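Long-range contacts in serine racemase (Enterococcus faecalis, PDB 4ECL), which is the cytoplasmic domain of VanTG, a member of the alanine racemase family that joins a TIM-barrel domain to a beta-rich C-terminal domain: residues Ile277-Ile282 with Met314-Val319; Ile124-Gly129 with Ala155-His160. All blocks are in the same frame, centred on the assembly; numbering follows the deposited sequence.

Contact 1: Ile277-Ile282 with Met314-Val319; sequences IAILPI and MDQLAV
Ala278 and Val319 face each other as an antiparallel hydrogen-bonded pair, and Leu280 and Leu317 form a second one; between them Ile279 and Ala318 make a non-hydrogen-bonded pair. Each hydrogen-bonded pair is closed by two backbone bonds. Ala278 N reaches Val319 O at 2.9 Å and Val319 N returns to Ala278 O; Leu280 N and Leu317 N repeat the exchange with the partner's carbonyl. CA-H...O contacts fill in between, as from Ala318 CA to Ala278 O at 3.4 Å. The short strand axes approach to 4.7 Å at 148°, a distinct twist from exact antiparallel.

Apolar packing divides between the two faces. On one, Ala318 CB fits between Ile277 CG2 at 3.7 Å and Ile279 CD1 at 3.8 Å. On the other, Leu280 and Leu317 cross obliquely and touch through their CD1 methyls at 3.9 Å, while Ala278 CB meets Val319 CG2. Leu317 has CG between its own backbone N and carbonyl carbon (chi1 59°), which brings CD2 to Ile282 O at 3.5 Å. Val251 of strand 245-257 lies against Ala278 and Leu280, and Val299 and Ile301 against Val319.

Past Leu280 the pairing stops. Pro281 is the centre of an inverse gamma turn, closed by a weak bond from Ile282 N to Leu280 O. Polar side chains lie at this end: Gln316 OE1 comes within 3.3 Å of Ile279 CG2, and Asp315 OD1 forms a salt bridge with Arg367. Gln316 and Ala318 also pack on Arg132 of the second subunit. Three successive antiparallel bridges, ended on one strand by a proline-centred inverse gamma turn, thus join two neighbouring interior strands of the mixed sheet in the C-terminal beta domain of the alanine racemase fold.

Contact 2: Ile124-Gly129 with Ala155-His160; sequences IKIDTG and AGIFTH
Lys125 lays its aliphatic chain across the Phe158 ring, with CB over one face in a CH-pi contact, 4.2 Å from the ring centroid and 25° off its normal. CG anti to the backbone N (chi1 -176°) and an extended chain beyond it carry CD along the rim, 3.6 Å from Phe158 CE2. The same reach leaves Lys125 NZ 2.9 Å from His160 ND1, where the two side chains cross at about a right angle. Phe158 is also stacked with His200.

Ile124 and Ile157 lie side by side on the other face of the sheet, Ile124 CG2 being 3.6 Å from Ile157 CB. Ile126 CG1 then meets Ile157 CD1, and this apolar layer packs against Ile143 and Leu186 of the surrounding helices.

Three backbone bonds set the register, the strand segments running nearly parallel. Ile124 N donates to Gly156 O, Phe158 N to Ile124 O, and Ile126 N to Phe158 O; the last is 2.7 Å long with an angle of 164° at the hydrogen.

Further along, hydroxyls take over. Thr159 OG1 donates to Ile126 O and accepts from Thr128 OG1, both at 2.7 Å. Gln178 NE2 is hydrogen-bonded to Thr128 OG1 and to His160 O as well. Asp127 OD1 closes an Asx turn by accepting from Gly129 N, and a water accepts from Thr128 N. The chemistry therefore changes along the pair: backbone bonds and apolar packing hold its body together, whereas beyond Ile126 and Phe158 the two segments are joined by a chain of hydroxyl bonds, Thr128 OG1 to Thr159 OG1 to Ile126 O.

Overall arrangement
The chain starts in the mixed sheet with strand 7-11, passes through the barrel, where contact 2 lies, and returns to the mixed sheet at strand 245-257. In the barrel, the 25 residues between the segments of contact 2, including helix 140-146, make the crossover that it closes. After the return, contact 1 closes a second loop of 31 residues, which contains strands 298-301 and 304-309 and no helix. The loops are in series, neither nested nor crossed. Their centres lie 46 Å apart on opposite sides of the chain's centre, with nearest atoms about 29 Å apart; contact 2 joins neighbours in the parallel barrel sheet, contact 1 neighbours in the mixed sheet.

Contact 1: Ile277-Ile282 with Met314-Val319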
loop_
_atom_site.group_PDB
_atom_site.type_symbol
_atom_site.label_atom_id
_atom_site.label_comp_id
_atom_site.label_asym_id
_atom_site.label_seq_id
_atom_site.Cartn_x
_atom_site.Cartn_y
_atom_site.Cartn_z
ATOM N N ILE A 277 -12.347 8.055 23.988
ATOM C CA ILE A 277 -11.594 7.710 22.784
ATOM C C ILE A 277 -11.792 6.249 22.411
ATOM O O ILE A 277 -11.660 5.364 23.257
ATOM C CB ILE A 277 -10.079 7.979 22.986
ATOM C CG1 ILE A 277 -9.807 9.481 22.991
ATOM C CG2 ILE A 277 -9.246 7.296 21.913
ATOM C CD1 ILE A 277 -10.461 10.205 21.844
ATOM N N ALA A 278 -12.107 5.988 21.149
ATOM C CA ALA A 278 -12.163 4.614 20.685
ATOM C C ALA A 278 -10.910 4.293 19.899
ATOM O O ALA A 278 -10.466 5.075 19.055
ATOM C CB ALA A 278 -13.395 4.370 19.842
ATOM N N ILE A 279 -10.338 3.130 20.167
ATOM C CA ILE A 279 -9.156 2.709 19.435
ATOM C C ILE A 279 -9.560 1.726 18.350
ATOM O O ILE A 279 -10.222 0.723 18.633
ATOM C CB ILE A 279 -8.124 2.062 20.375
ATOM C CG1 ILE A 279 -7.774 3.029 21.511
ATOM C CG2 ILE A 279 -6.885 1.668 19.607
ATOM C CD1 ILE A 279 -7.144 4.323 21.024
ATOM N N LEU A 280 -9.169 2.031 17.115
ATOM C CA LEU A 280 -9.418 1.173 15.959
ATOM C C LEU A 280 -8.123 0.498 15.511
ATOM O O LEU A 280 -7.082 1.143 15.405
ATOM C CB LEU A 280 -9.979 1.995 14.802
ATOM C CG LEU A 280 -11.330 2.680 15.021
ATOM C CD1 LEU A 280 -11.723 3.487 13.799
ATOM C CD2 LEU A 280 -12.412 1.658 15.351
ATOM N N PRO A 281 -8.188 -0.803 15.232
ATOM C CA PRO A 281 -7.021 -1.604 14.865
ATOM C C PRO A 281 -6.783 -1.515 13.370
ATOM O O PRO A 281 -6.702 -2.533 12.683
ATOM C CB PRO A 281 -7.459 -3.012 15.246
ATOM C CG PRO A 281 -8.940 -2.999 14.946
ATOM C CD PRO A 281 -9.421 -1.606 15.251
ATOM N N ILE A 282 -6.713 -0.291 12.863
ATOM C CA ILE A 282 -6.344 -0.058 11.479
ATOM C C ILE A 282 -5.397 1.129 11.407
ATOM O O ILE A 282 -5.596 2.141 12.086
ATOM C CB ILE A 282 -7.564 0.190 10.579
ATOM C CG1 ILE A 282 -7.136 0.286 9.113
ATOM C CG2 ILE A 282 -8.301 1.464 10.981
ATOM C CD1 ILE A 282 -8.343 0.526 8.169
HETATM N N MSE A 314 0.939 2.890 12.426
HETATM C CA MSE A 314 1.135 1.881 11.404
HETATM C C MSE A 314 0.018 0.849 11.414
HETATM O O MSE A 314 -0.418 0.396 10.353
HETATM C CB MSE A 314 2.500 1.222 11.584
HETATM C CG MSE A 314 2.757 0.048 10.680
HETATM SE SE MSE A 314 4.661 -0.258 10.615
HETATM C CE MSE A 314 4.674 -2.081 10.252
ATOM N N ASP A 315 -0.459 0.491 12.605
ATOM C CA ASP A 315 -1.509 -0.526 12.711
ATOM C C ASP A 315 -2.751 -0.132 13.519
ATOM O O ASP A 315 -3.627 -0.971 13.737
ATOM C CB ASP A 315 -0.934 -1.816 13.292
ATOM C CG ASP A 315 0.532 -1.991 12.970
ATOM O OD1 ASP A 315 0.851 -2.358 11.812
ATOM O OD2 ASP A 315 1.359 -1.754 13.881
ATOM N N GLN A 316 -2.829 1.114 13.978
ATOM C CA GLN A 316 -3.967 1.530 14.790
ATOM C C GLN A 316 -4.133 3.030 14.720
ATOM O O GLN A 316 -3.204 3.739 14.329
ATOM C CB GLN A 316 -3.774 1.127 16.268
ATOM C CG GLN A 316 -2.632 1.881 16.967
ATOM C CD GLN A 316 -2.604 1.685 18.485
ATOM O OE1 GLN A 316 -3.638 1.494 19.117
ATOM N NE2 GLN A 316 -1.413 1.743 19.068
ATOM N N LEU A 317 -5.312 3.500 15.115
ATOM C CA LEU A 317 -5.585 4.927 15.251
ATOM C C LEU A 317 -6.668 5.163 16.309
ATOM O O LEU A 317 -7.223 4.208 16.863
ATOM C CB LEU A 317 -5.974 5.551 13.901
ATOM C CG LEU A 317 -7.187 5.059 13.114
ATOM C CD1 LEU A 317 -8.482 5.711 13.613
ATOM C CD2 LEU A 317 -6.972 5.357 11.648
ATOM N N ALA A 318 -6.953 6.433 16.592
ATOM C CA ALA A 318 -7.896 6.790 17.638
ATOM C C ALA A 318 -8.971 7.763 17.141
ATOM O O ALA A 318 -8.682 8.687 16.378
ATOM C CB ALA A 318 -7.151 7.388 18.819
ATOM N N VAL A 319 -10.209 7.560 17.576
ATOM C CA VAL A 319 -11.277 8.492 17.224
ATOM C C VAL A 319 -12.038 8.971 18.446
ATOM O O VAL A 319 -12.040 8.323 19.500
ATOM C CB VAL A 319 -12.260 7.908 16.203
ATOM C CG1 VAL A 319 -11.552 7.642 14.865
ATOM C CG2 VAL A 319 -12.889 6.650 16.743
#

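Contact 2: Ile124-Gly129 with Ala155-His160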
loop_
_atom_site.group_PDB
_atom_site.type_symbol
_atom_site.label_atom_id
_atom_site.label_comp_id
_atom_site.label_asym_id
_atom_site.label_seq_id
_atom_site.Cartn_x
_atom_site.Cartn_y
_atom_site.Cartn_z
ATOM N N ILE A 124 -2.103 -3.913 -30.512
ATOM C CA ILE A 124 -1.046 -2.924 -30.683
ATOM C C ILE A 124 -1.483 -1.605 -30.057
ATOM O O ILE A 124 -2.628 -1.185 -30.206
ATOM C CB ILE A 124 -0.627 -2.745 -32.167
ATOM C CG1 ILE A 124 0.426 -1.645 -32.296
ATOM C CG2 ILE A 124 -1.836 -2.428 -33.032
ATOM C CD1 ILE A 124 1.154 -1.639 -33.678
ATOM N N LYS A 125 -0.573 -0.971 -29.331
ATOM C CA LYS A 125 -0.885 0.295 -28.699
ATOM C C LYS A 125 -0.333 1.429 -29.530
ATOM O O LYS A 125 0.790 1.360 -30.030
ATOM C CB LYS A 125 -0.320 0.357 -27.264
ATOM C CG LYS A 125 -0.717 1.637 -26.528
ATOM C CD LYS A 125 -0.624 1.526 -25.015
ATOM C CE LYS A 125 -1.286 2.742 -24.353
ATOM N NZ LYS A 125 -1.388 2.630 -22.867
ATOM N N ILE A 126 -1.115 2.483 -29.685
ATOM C CA ILE A 126 -0.634 3.632 -30.439
ATOM C C ILE A 126 -0.480 4.803 -29.493
ATOM O O ILE A 126 -1.409 5.143 -28.774
ATOM C CB ILE A 126 -1.629 4.050 -31.544
ATOM C CG1 ILE A 126 -2.056 2.847 -32.394
ATOM C CG2 ILE A 126 -1.014 5.131 -32.428
ATOM C CD1 ILE A 126 -0.954 2.324 -33.305
ATOM N N ASP A 127 0.686 5.427 -29.485
ATOM C CA ASP A 127 0.855 6.621 -28.670
ATOM C C ASP A 127 0.272 7.797 -29.431
ATOM O O ASP A 127 0.759 8.140 -30.515
ATOM C CB ASP A 127 2.340 6.863 -28.349
ATOM C CG ASP A 127 2.601 8.253 -27.769
ATOM O OD1 ASP A 127 1.661 8.874 -27.223
ATOM O OD2 ASP A 127 3.758 8.732 -27.854
ATOM N N THR A 128 -0.763 8.423 -28.879
ATOM C CA THR A 128 -1.362 9.566 -29.563
ATOM C C THR A 128 -1.130 10.893 -28.846
ATOM O O THR A 128 -1.751 11.896 -29.187
ATOM C CB THR A 128 -2.873 9.366 -29.807
ATOM O OG1 THR A 128 -3.518 9.002 -28.579
ATOM C CG2 THR A 128 -3.092 8.262 -30.819
ATOM N N GLY A 129 -0.237 10.905 -27.862
ATOM C CA GLY A 129 0.085 12.144 -27.173
ATOM C C GLY A 129 0.485 11.963 -25.719
ATOM O O GLY A 129 1.060 12.862 -25.097
ATOM N N ALA A 155 -5.130 -8.584 -32.641
ATOM C CA ALA A 155 -6.579 -8.713 -32.505
ATOM C C ALA A 155 -7.220 -7.382 -32.117
ATOM O O ALA A 155 -8.442 -7.257 -32.050
ATOM C CB ALA A 155 -6.920 -9.800 -31.473
ATOM N N GLY A 156 -6.384 -6.385 -31.859
ATOM C CA GLY A 156 -6.880 -5.065 -31.550
ATOM C C GLY A 156 -5.835 -3.984 -31.655
ATOM O O GLY A 156 -4.636 -4.247 -31.786
ATOM N N ILE A 157 -6.296 -2.747 -31.605
ATOM C CA ILE A 157 -5.412 -1.601 -31.675
ATOM C C ILE A 157 -6.039 -0.533 -30.794
ATOM O O ILE A 157 -7.251 -0.345 -30.815
ATOM C CB ILE A 157 -5.226 -1.118 -33.137
ATOM C CG1 ILE A 157 -4.561 0.251 -33.180
ATOM C CG2 ILE A 157 -6.540 -1.078 -33.867
ATOM C CD1 ILE A 157 -3.997 0.576 -34.543
ATOM N N PHE A 158 -5.230 0.143 -29.991
ATOM C CA PHE A 158 -5.797 1.047 -29.009
ATOM C C PHE A 158 -4.893 2.196 -28.628
ATOM O O PHE A 158 -3.705 2.189 -28.952
ATOM C CB PHE A 158 -6.259 0.270 -27.764
ATOM C CG PHE A 158 -5.146 -0.206 -26.845
ATOM C CD1 PHE A 158 -4.424 -1.360 -27.130
ATOM C CD2 PHE A 158 -4.886 0.459 -25.657
ATOM C CE1 PHE A 158 -3.436 -1.810 -26.272
ATOM C CE2 PHE A 158 -3.899 0.014 -24.784
ATOM C CZ PHE A 158 -3.175 -1.120 -25.084
ATOM N N THR A 159 -5.478 3.184 -27.948
ATOM C CA THR A 159 -4.726 4.297 -27.384
ATOM C C THR A 159 -5.354 4.767 -26.066
ATOM O O THR A 159 -6.460 4.356 -25.721
ATOM C CB THR A 159 -4.602 5.467 -28.395
ATOM O OG1 THR A 159 -3.596 6.400 -27.952
ATOM C CG2 THR A 159 -5.946 6.169 -28.586
ATOM N N HIS A 160 -4.636 5.598 -25.316
ATOM C CA HIS A 160 -5.152 6.156 -24.073
ATOM C C HIS A 160 -5.274 7.665 -24.201
ATOM O O HIS A 160 -4.353 8.323 -24.691
ATOM C CB HIS A 160 -4.216 5.835 -22.899
ATOM C CG HIS A 160 -4.598 4.605 -22.133
ATOM N ND1 HIS A 160 -4.216 3.337 -22.518
ATOM C CD2 HIS A 160 -5.329 4.450 -21.003
ATOM C CE1 HIS A 160 -4.691 2.454 -21.657
ATOM N NE2 HIS A 160 -5.373 3.103 -20.730
HETATM O O HOH W 1 -1.290 8.185 -26.128
#